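Local coordinates for protein peptidoglycan glycosyltransferase (Eggerthella lenta, PDB 4MNR) that belongs to the penicillin-binding proteins, pairing a dimerisation-type region near its N terminus with a large domain of the beta-lactamase-like fold, at residues G140-M145 / I270-Y275; A319-M324 / V426-I431; M417-D422 / T449-Q454. One frame throughout, in Å; residues are numbered along the deposited sequence.

Contact 1: G140-M145 / I270-Y275; sequences GAILAM and IDFPLY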
loop_
_atom_site.group_PDB
_atom_site.type_symbol
_atom_site.label_atom_id
_atom_site.label_comp_id
_atom_site.label_asym_id
_atom_site.label_seq_id
_atom_site.Cartn_x
_atom_site.Cartn_y
_atom_site.Cartn_z
ATOM N N GLY A 140 10.179 2.004 -8.625
ATOM C CA GLY A 140 9.342 2.759 -7.708
ATOM C C GLY A 140 8.173 3.447 -8.406
ATOM O O GLY A 140 7.397 4.168 -7.771
ATOM N N ALA A 141 8.051 3.265 -9.721
ATOM C CA ALA A 141 6.945 3.906 -10.444
ATOM C C ALA A 141 5.602 3.342 -10.011
ATOM O O ALA A 141 5.434 2.131 -9.890
ATOM C CB ALA A 141 7.114 3.754 -11.954
ATOM N N ILE A 142 4.644 4.234 -9.805
ATOM C CA ILE A 142 3.284 3.839 -9.447
ATOM C C ILE A 142 2.434 3.626 -10.700
ATOM O O ILE A 142 2.149 4.569 -11.447
ATOM C CB ILE A 142 2.653 4.865 -8.511
ATOM C CG1 ILE A 142 3.430 4.856 -7.188
ATOM C CG2 ILE A 142 1.202 4.520 -8.248
ATOM C CD1 ILE A 142 3.007 5.874 -6.278
ATOM N N LEU A 143 2.052 2.375 -10.939
ATOM C CA LEU A 143 1.302 2.014 -12.146
ATOM C C LEU A 143 -0.208 2.155 -11.957
ATOM O O LEU A 143 -0.939 2.320 -12.930
ATOM C CB LEU A 143 1.633 0.573 -12.568
ATOM C CG LEU A 143 3.129 0.233 -12.700
ATOM C CD1 LEU A 143 3.326 -1.219 -13.128
ATOM C CD2 LEU A 143 3.846 1.146 -13.701
ATOM N N ALA A 144 -0.670 2.048 -10.710
ATOM C CA ALA A 144 -2.073 2.289 -10.360
ATOM C C ALA A 144 -2.162 2.732 -8.901
ATOM O O ALA A 144 -1.400 2.289 -8.054
ATOM C CB ALA A 144 -2.944 1.021 -10.578
HETATM N N MSE A 145 -3.102 3.625 -8.620
HETATM C CA MSE A 145 -3.331 4.089 -7.264
HETATM C C MSE A 145 -4.802 4.454 -7.195
HETATM O O MSE A 145 -5.231 5.433 -7.809
HETATM C CB MSE A 145 -2.419 5.281 -6.926
HETATM C CG MSE A 145 -2.621 5.837 -5.540
HETATM SE SE MSE A 145 -1.204 7.112 -5.082
HETATM C CE MSE A 145 -0.028 5.866 -4.194
ATOM N N ILE A 270 8.245 9.902 4.375
ATOM C CA ILE A 270 8.574 9.581 3.000
ATOM C C ILE A 270 8.001 10.654 2.096
ATOM O O ILE A 270 6.821 10.982 2.173
ATOM C CB ILE A 270 8.076 8.176 2.633
ATOM C CG1 ILE A 270 8.985 7.138 3.308
ATOM C CG2 ILE A 270 8.061 7.982 1.116
ATOM C CD1 ILE A 270 8.308 5.823 3.626
ATOM N N ASP A 271 8.865 11.223 1.262
ATOM C CA ASP A 271 8.489 12.305 0.373
ATOM C C ASP A 271 7.537 11.768 -0.704
ATOM O O ASP A 271 7.786 10.714 -1.291
ATOM C CB ASP A 271 9.766 12.858 -0.260
ATOM C CG ASP A 271 9.541 14.141 -1.038
ATOM O OD1 ASP A 271 8.610 14.906 -0.710
ATOM O OD2 ASP A 271 10.324 14.386 -1.977
ATOM N N PHE A 272 6.445 12.485 -0.950
ATOM C CA PHE A 272 5.472 12.064 -1.962
ATOM C C PHE A 272 4.641 13.285 -2.356
ATOM O O PHE A 272 4.398 14.163 -1.523
ATOM C CB PHE A 272 4.598 10.910 -1.418
ATOM C CG PHE A 272 3.911 10.105 -2.490
ATOM C CD1 PHE A 272 4.654 9.360 -3.404
ATOM C CD2 PHE A 272 2.528 10.079 -2.582
ATOM C CE1 PHE A 272 4.032 8.631 -4.394
ATOM C CE2 PHE A 272 1.903 9.343 -3.569
ATOM C CZ PHE A 272 2.645 8.621 -4.475
ATOM N N PRO A 273 4.235 13.376 -3.636
ATOM C CA PRO A 273 3.492 14.573 -4.053
ATOM C C PRO A 273 2.100 14.669 -3.431
ATOM O O PRO A 273 1.564 15.767 -3.313
ATOM C CB PRO A 273 3.400 14.426 -5.578
ATOM C CG PRO A 273 3.638 12.977 -5.845
ATOM C CD PRO A 273 4.613 12.538 -4.787
ATOM N N LEU A 274 1.530 13.541 -3.032
ATOM C CA LEU A 274 0.247 13.551 -2.348
ATOM C C LEU A 274 0.498 13.392 -0.857
ATOM O O LEU A 274 1.475 12.763 -0.457
ATOM C CB LEU A 274 -0.622 12.404 -2.844
ATOM C CG LEU A 274 -0.715 12.244 -4.368
ATOM C CD1 LEU A 274 -1.632 11.093 -4.707
ATOM C CD2 LEU A 274 -1.170 13.544 -5.031
ATOM N N TYR A 275 -0.381 13.959 -0.041
ATOM C CA TYR A 275 -0.272 13.811 1.400
ATOM C C TYR A 275 -0.205 12.348 1.772
ATOM O O TYR A 275 -1.065 11.566 1.375
ATOM C CB TYR A 275 -1.466 14.436 2.098
ATOM C CG TYR A 275 -1.493 14.095 3.565
ATOM C CD1 TYR A 275 -0.573 14.658 4.435
ATOM C CD2 TYR A 275 -2.413 13.190 4.070
ATOM C CE1 TYR A 275 -0.578 14.338 5.784
ATOM C CE2 TYR A 275 -2.428 12.866 5.422
ATOM C CZ TYR A 275 -1.504 13.441 6.265
ATOM O OH TYR A 275 -1.509 13.133 7.609
#
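Ile-142 and Met-145 reach out from either side of the corner the chain turns at Leu-143 and meet the aromatic ring of Phe-272, which comes toward them from the loop 270-275. Ile-142 makes the closest approach: its CD1 lies near the plane of the ring, at the rim, 3.3 Å from Phe-272 CZ. CG1 continues into an extended chi2 of 174°, which carries the terminal methyl outward to this edge, and the fit there is tight. Leu-143 and Ala-144 follow, both opposite Val-134 in a classic beta bulge, where the chain turns before the next inward-pointing side chain. That is Met-145, a selenomethionine. Its CG is anti to the backbone N (chi1 179°), and the chain runs out nearly straight until it bends at the selenium, which brings CE obliquely to the ring, 3.8 Å from Phe-272 CZ. Met-145 SE lies beside the ring edge, 5.3 Å from the Phe-272 ring centroid, a Met-aromatic contact. Leu-274 packs here too: Met-145 SE is 4.0 Å from Leu-274 CD1, the two side chains running alongside in opposing senses. No hydrogen bond joins the segments. Neighbouring elements pack around the cluster: Leu-322 of helix 321-332 touches both Met-145 and Phe-272, Met-135 and Val-133 of strand 130-135 back Ile-142 and Met-145, and Gln-118 of helix 115-125 accepts a bond from Met-145 N.

Contact 2: A319-M324 / V426-I431; sequences ATVLEM and VVAIVI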
loop_
_atom_site.group_PDB
_atom_site.type_symbol
_atom_site.label_atom_id
_atom_site.label_comp_id
_atom_site.label_asym_id
_atom_site.label_seq_id
_atom_site.Cartn_x
_atom_site.Cartn_y
_atom_site.Cartn_z
ATOM N N ALA A 319 -0.012 1.538 8.915
ATOM C CA ALA A 319 0.665 1.784 7.655
ATOM C C ALA A 319 -0.294 2.314 6.614
ATOM O O ALA A 319 -1.489 2.007 6.646
ATOM C CB ALA A 319 1.297 0.496 7.146
ATOM N N THR A 320 0.247 3.063 5.660
ATOM C CA THR A 320 -0.533 3.378 4.465
ATOM C C THR A 320 -0.499 2.211 3.496
ATOM O O THR A 320 0.357 1.343 3.598
ATOM C CB THR A 320 0.020 4.621 3.761
ATOM O OG1 THR A 320 1.393 4.414 3.417
ATOM C CG2 THR A 320 -0.091 5.822 4.656
ATOM N N VAL A 321 -1.416 2.191 2.531
ATOM C CA VAL A 321 -1.386 1.138 1.520
ATOM C C VAL A 321 -0.109 1.281 0.684
ATOM O O VAL A 321 0.521 0.292 0.297
ATOM C CB VAL A 321 -2.653 1.175 0.649
ATOM C CG1 VAL A 321 -2.619 0.059 -0.403
ATOM C CG2 VAL A 321 -3.878 1.042 1.550
ATOM N N LEU A 322 0.298 2.527 0.449
ATOM C CA LEU A 322 1.560 2.799 -0.239
ATOM C C LEU A 322 2.743 2.175 0.499
ATOM O O LEU A 322 3.601 1.539 -0.128
ATOM C CB LEU A 322 1.761 4.313 -0.380
ATOM C CG LEU A 322 3.083 4.762 -0.992
ATOM C CD1 LEU A 322 3.284 4.178 -2.401
ATOM C CD2 LEU A 322 3.172 6.288 -1.027
ATOM N N GLU A 323 2.770 2.320 1.829
ATOM C CA GLU A 323 3.835 1.721 2.625
ATOM C C GLU A 323 3.829 0.198 2.478
ATOM O O GLU A 323 4.884 -0.414 2.334
ATOM C CB GLU A 323 3.714 2.097 4.103
ATOM C CG GLU A 323 4.586 1.258 5.039
ATOM C CD GLU A 323 6.091 1.446 4.817
ATOM O OE1 GLU A 323 6.531 2.563 4.468
ATOM O OE2 GLU A 323 6.843 0.463 4.997
HETATM N N MSE A 324 2.653 -0.416 2.504
HETATM C CA MSE A 324 2.612 -1.870 2.349
HETATM C C MSE A 324 3.048 -2.326 0.961
HETATM O O MSE A 324 3.647 -3.380 0.807
HETATM C CB MSE A 324 1.240 -2.453 2.741
HETATM C CG MSE A 324 0.876 -2.189 4.191
HETATM SE SE MSE A 324 2.305 -2.636 5.463
HETATM C CE MSE A 324 2.527 -4.525 5.022
ATOM N N VAL A 426 4.242 -5.332 -8.283
ATOM C CA VAL A 426 3.824 -5.566 -6.906
ATOM C C VAL A 426 2.446 -4.941 -6.717
ATOM O O VAL A 426 2.192 -3.842 -7.198
ATOM C CB VAL A 426 4.845 -4.948 -5.890
ATOM C CG1 VAL A 426 4.264 -4.878 -4.460
ATOM C CG2 VAL A 426 6.132 -5.747 -5.903
ATOM N N VAL A 427 1.538 -5.647 -6.051
ATOM C CA VAL A 427 0.218 -5.082 -5.747
ATOM C C VAL A 427 -0.082 -5.150 -4.243
ATOM O O VAL A 427 0.162 -6.177 -3.612
ATOM C CB VAL A 427 -0.915 -5.810 -6.511
ATOM C CG1 VAL A 427 -2.264 -5.162 -6.202
ATOM C CG2 VAL A 427 -0.668 -5.788 -8.015
ATOM N N ALA A 428 -0.607 -4.060 -3.678
ATOM C CA ALA A 428 -1.082 -4.038 -2.289
ATOM C C ALA A 428 -2.533 -3.585 -2.348
ATOM O O ALA A 428 -2.853 -2.607 -3.022
ATOM C CB ALA A 428 -0.266 -3.066 -1.433
ATOM N N ILE A 429 -3.407 -4.306 -1.661
ATOM C CA ILE A 429 -4.823 -3.958 -1.684
ATOM C C ILE A 429 -5.404 -4.188 -0.305
ATOM O O ILE A 429 -5.045 -5.157 0.377
ATOM C CB ILE A 429 -5.588 -4.777 -2.758
ATOM C CG1 ILE A 429 -7.070 -4.387 -2.806
ATOM C CG2 ILE A 429 -5.467 -6.259 -2.509
ATOM C CD1 ILE A 429 -7.777 -4.904 -4.086
ATOM N N VAL A 430 -6.259 -3.269 0.132
ATOM C CA VAL A 430 -7.036 -3.496 1.349
ATOM C C VAL A 430 -8.507 -3.297 1.024
ATOM O O VAL A 430 -8.891 -2.331 0.352
ATOM C CB VAL A 430 -6.611 -2.584 2.536
ATOM C CG1 VAL A 430 -6.758 -1.105 2.160
ATOM C CG2 VAL A 430 -7.447 -2.940 3.791
ATOM N N ILE A 431 -9.326 -4.243 1.456
ATOM C CA ILE A 431 -10.776 -4.108 1.347
ATOM C C ILE A 431 -11.336 -3.988 2.759
ATOM O O ILE A 431 -11.301 -4.948 3.529
ATOM C CB ILE A 431 -11.411 -5.358 0.702
ATOM C CG1 ILE A 431 -10.791 -5.647 -0.666
ATOM C CG2 ILE A 431 -12.928 -5.181 0.596
ATOM C CD1 ILE A 431 -11.067 -4.596 -1.691
#
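No hydrogen bond crosses this contact; van der Waals packing joins Val-321, in the first turn of helix 321-332, to Ala-428 and Val-430 on strand 425-431. The two methyls of Val-321 divide the work. CG1, anti to the backbone N (chi1 -180°), packs against Ala-428, 3.7 Å from that residue's O and 4.0 Å from its CB. CG2 meets the neighbouring inward-facing residue instead, with Val-321 CG2 at 3.6 Å from Val-430 CG1, the two side chains crossing obliquely. Ala-428 is small enough to let the helix come down on the strand: its CB sits 3.9 Å from Val-321 O and 4.5 Å from Met-324 CB. Beyond CB, the selenomethionine side chain of Met-324 turns away from the strand and touches Trp-413 of strand 409-418, which Val-430 also meets.

The start of the helix carries hydrogen bonds of its own. Thr-320 is the N-cap: its OG1 accepts from Glu-323 N at 3.0 Å, with an N-H...O angle of 152°, and its O accepts from Met-324 N at 3.1 Å. These bonds cap the first turn, from which Val-321 faces the sheet.

Val-427 and Ile-429 point to the other face of the strand and touch helix 438-453. A central antiparallel sheet with helices packed on both faces is the core of the beta-lactamase-like fold of penicillin-binding proteins.

Contact 3: M417-D422 / T449-Q454; sequences MAPAED and TALEVQ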
loop_
_atom_site.group_PDB
_atom_site.type_symbol
_atom_site.label_atom_id
_atom_site.label_comp_id
_atom_site.label_asym_id
_atom_site.label_seq_id
_atom_site.Cartn_x
_atom_site.Cartn_y
_atom_site.Cartn_z
HETATM N N MSE A 417 3.343 -10.197 -5.595
HETATM C CA MSE A 417 4.269 -9.833 -6.659
HETATM C C MSE A 417 4.314 -10.952 -7.674
HETATM O O MSE A 417 4.077 -12.125 -7.346
HETATM C CB MSE A 417 5.669 -9.625 -6.080
HETATM C CG MSE A 417 6.208 -10.874 -5.409
HETATM SE SE MSE A 417 7.628 -10.546 -4.117
HETATM C CE MSE A 417 6.526 -9.660 -2.774
ATOM N N ALA A 418 4.608 -10.590 -8.918
ATOM C CA ALA A 418 4.685 -11.556 -10.003
ATOM C C ALA A 418 5.573 -11.033 -11.135
ATOM O O ALA A 418 5.675 -9.822 -11.312
ATOM C CB ALA A 418 3.284 -11.844 -10.549
ATOM N N PRO A 419 6.263 -11.931 -11.868
ATOM C CA PRO A 419 6.469 -13.357 -11.581
ATOM C C PRO A 419 7.340 -13.497 -10.336
ATOM O O PRO A 419 8.225 -12.671 -10.108
ATOM C CB PRO A 419 7.229 -13.869 -12.822
ATOM C CG PRO A 419 6.948 -12.852 -13.888
ATOM C CD PRO A 419 6.870 -11.547 -13.157
ATOM N N ALA A 420 7.088 -14.525 -9.539
ATOM C CA ALA A 420 7.777 -14.691 -8.259
ATOM C C ALA A 420 9.312 -14.657 -8.332
ATOM O O ALA A 420 9.951 -14.063 -7.475
ATOM C CB ALA A 420 7.302 -15.961 -7.571
ATOM N N GLU A 421 9.916 -15.275 -9.346
ATOM C CA GLU A 421 11.380 -15.378 -9.363
ATOM C C GLU A 421 12.101 -14.042 -9.598
ATOM O O GLU A 421 13.186 -13.817 -9.061
ATOM C CB GLU A 421 11.853 -16.444 -10.364
ATOM C CG GLU A 421 13.358 -16.690 -10.343
ATOM C CD GLU A 421 13.895 -17.080 -8.963
ATOM O OE1 GLU A 421 15.078 -16.785 -8.686
ATOM O OE2 GLU A 421 13.151 -17.692 -8.163
ATOM N N ASP A 422 11.488 -13.160 -10.385
ATOM C CA ASP A 422 12.053 -11.845 -10.686
ATOM C C ASP A 422 10.896 -10.904 -11.000
ATOM O O ASP A 422 10.557 -10.678 -12.168
ATOM C CB ASP A 422 13.014 -11.942 -11.881
ATOM C CG ASP A 422 13.635 -10.603 -12.256
ATOM O OD1 ASP A 422 14.134 -10.491 -13.396
ATOM O OD2 ASP A 422 13.623 -9.663 -11.428
ATOM N N THR A 449 -4.232 -8.395 -14.813
ATOM C CA THR A 449 -4.305 -7.282 -15.752
ATOM C C THR A 449 -2.940 -6.648 -15.955
ATOM O O THR A 449 -2.550 -6.373 -17.092
ATOM C CB THR A 449 -5.323 -6.217 -15.302
ATOM O OG1 THR A 449 -6.634 -6.797 -15.327
ATOM C CG2 THR A 449 -5.301 -5.029 -16.254
ATOM N N ALA A 450 -2.217 -6.424 -14.864
ATOM C CA ALA A 450 -0.859 -5.889 -14.976
ATOM C C ALA A 450 0.030 -6.787 -15.849
ATOM O O ALA A 450 0.761 -6.289 -16.704
ATOM C CB ALA A 450 -0.239 -5.684 -13.602
ATOM N N LEU A 451 -0.043 -8.103 -15.654
ATOM C CA LEU A 451 0.784 -9.022 -16.449
ATOM C C LEU A 451 0.374 -9.030 -17.917
ATOM O O LEU A 451 1.214 -9.146 -18.806
ATOM C CB LEU A 451 0.736 -10.441 -15.871
ATOM C CG LEU A 451 1.349 -10.508 -14.474
ATOM C CD1 LEU A 451 0.912 -11.778 -13.771
ATOM C CD2 LEU A 451 2.864 -10.455 -14.565
ATOM N N GLU A 452 -0.925 -8.903 -18.175
ATOM C CA GLU A 452 -1.399 -8.806 -19.560
ATOM C C GLU A 452 -0.878 -7.541 -20.254
ATOM O O GLU A 452 -0.426 -7.592 -21.412
ATOM C CB GLU A 452 -2.926 -8.835 -19.592
ATOM C CG GLU A 452 -3.531 -10.187 -19.254
ATOM C CD GLU A 452 -5.033 -10.113 -19.014
ATOM O OE1 GLU A 452 -5.589 -8.990 -18.979
ATOM O OE2 GLU A 452 -5.655 -11.184 -18.860
ATOM N N VAL A 453 -0.964 -6.412 -19.547
ATOM C CA VAL A 453 -0.531 -5.120 -20.075
ATOM C C VAL A 453 0.958 -5.156 -20.391
ATOM O O VAL A 453 1.401 -4.656 -21.437
ATOM C CB VAL A 453 -0.842 -3.994 -19.069
ATOM C CG1 VAL A 453 -0.068 -2.728 -19.413
ATOM C CG2 VAL A 453 -2.339 -3.741 -19.033
ATOM N N GLN A 454 1.714 -5.800 -19.507
ATOM C CA GLN A 454 3.161 -5.925 -19.662
ATOM C C GLN A 454 3.566 -6.986 -20.693
ATOM O O GLN A 454 4.741 -7.113 -21.035
ATOM C CB GLN A 454 3.820 -6.202 -18.300
ATOM C CG GLN A 454 3.697 -5.051 -17.290
ATOM C CD GLN A 454 4.277 -5.399 -15.927
ATOM O OE1 GLN A 454 4.538 -6.566 -15.638
ATOM N NE2 GLN A 454 4.475 -4.385 -15.080
#
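Leu-451 of helix 438-453 packs its branched end against Ala-418 and Pro-419, where the hairpin of strands 409-418 and 425-431 begins to turn. This is a helix-on-sheet contact near the end of the central sheet of the beta-lactamase-like fold, its centre about 17 Å from the centre of the chain, built from a few methyl and methylene groups and no hydrogen bond between the segments. The two methyls of Leu-451 are split between neighbours: CD1 lies 4.0 Å from Ala-418 CB, while CD2 makes a looser approach, 4.4 Å from Pro-419 CD. With CG beside the backbone N (chi1 -64°), the leucine extends from the helix toward the hairpin. Ile-392 and Leu-456 also touch it.

A cis peptide bond precedes Pro-419, at the point where the strand gives way to the turn. A weak bond runs from Asp-422 N to Pro-419 O within the turn, and Asp-422 OD1 forms a salt bridge with Arg-424. Ala-418 is backbone hydrogen-bonded with Arg-424 and Val-425 across the hairpin. On the helix side, Val-453 N donates to Thr-449 O at 2.9 Å, and Gln-454 NE2 reaches across to hydrogen-bond the backbone O of Arg-424.

From the N terminus, segment 140-145 comes first, and contact 1 closes a loop of 124 intervening residues when 270-275 returns to it. Contact 2 opens afterwards, at 319-324, so the two are in series. Contact 3 opens at 417-422, before strand 425-431 has closed contact 2, and closes in turn at 449-454; contacts 2 and 3 therefore cross. All three reach the same antiparallel sheet: contact 1 at one outermost strand, 142-148, contact 2 bringing helix 321-332 onto one face at the middle strand, contact 3 bringing helix 438-453 to the end of strand 409-418. Leu-322 bridges contacts 1 and 2, while Val-426 against Met-417 joins contacts 2 and 3.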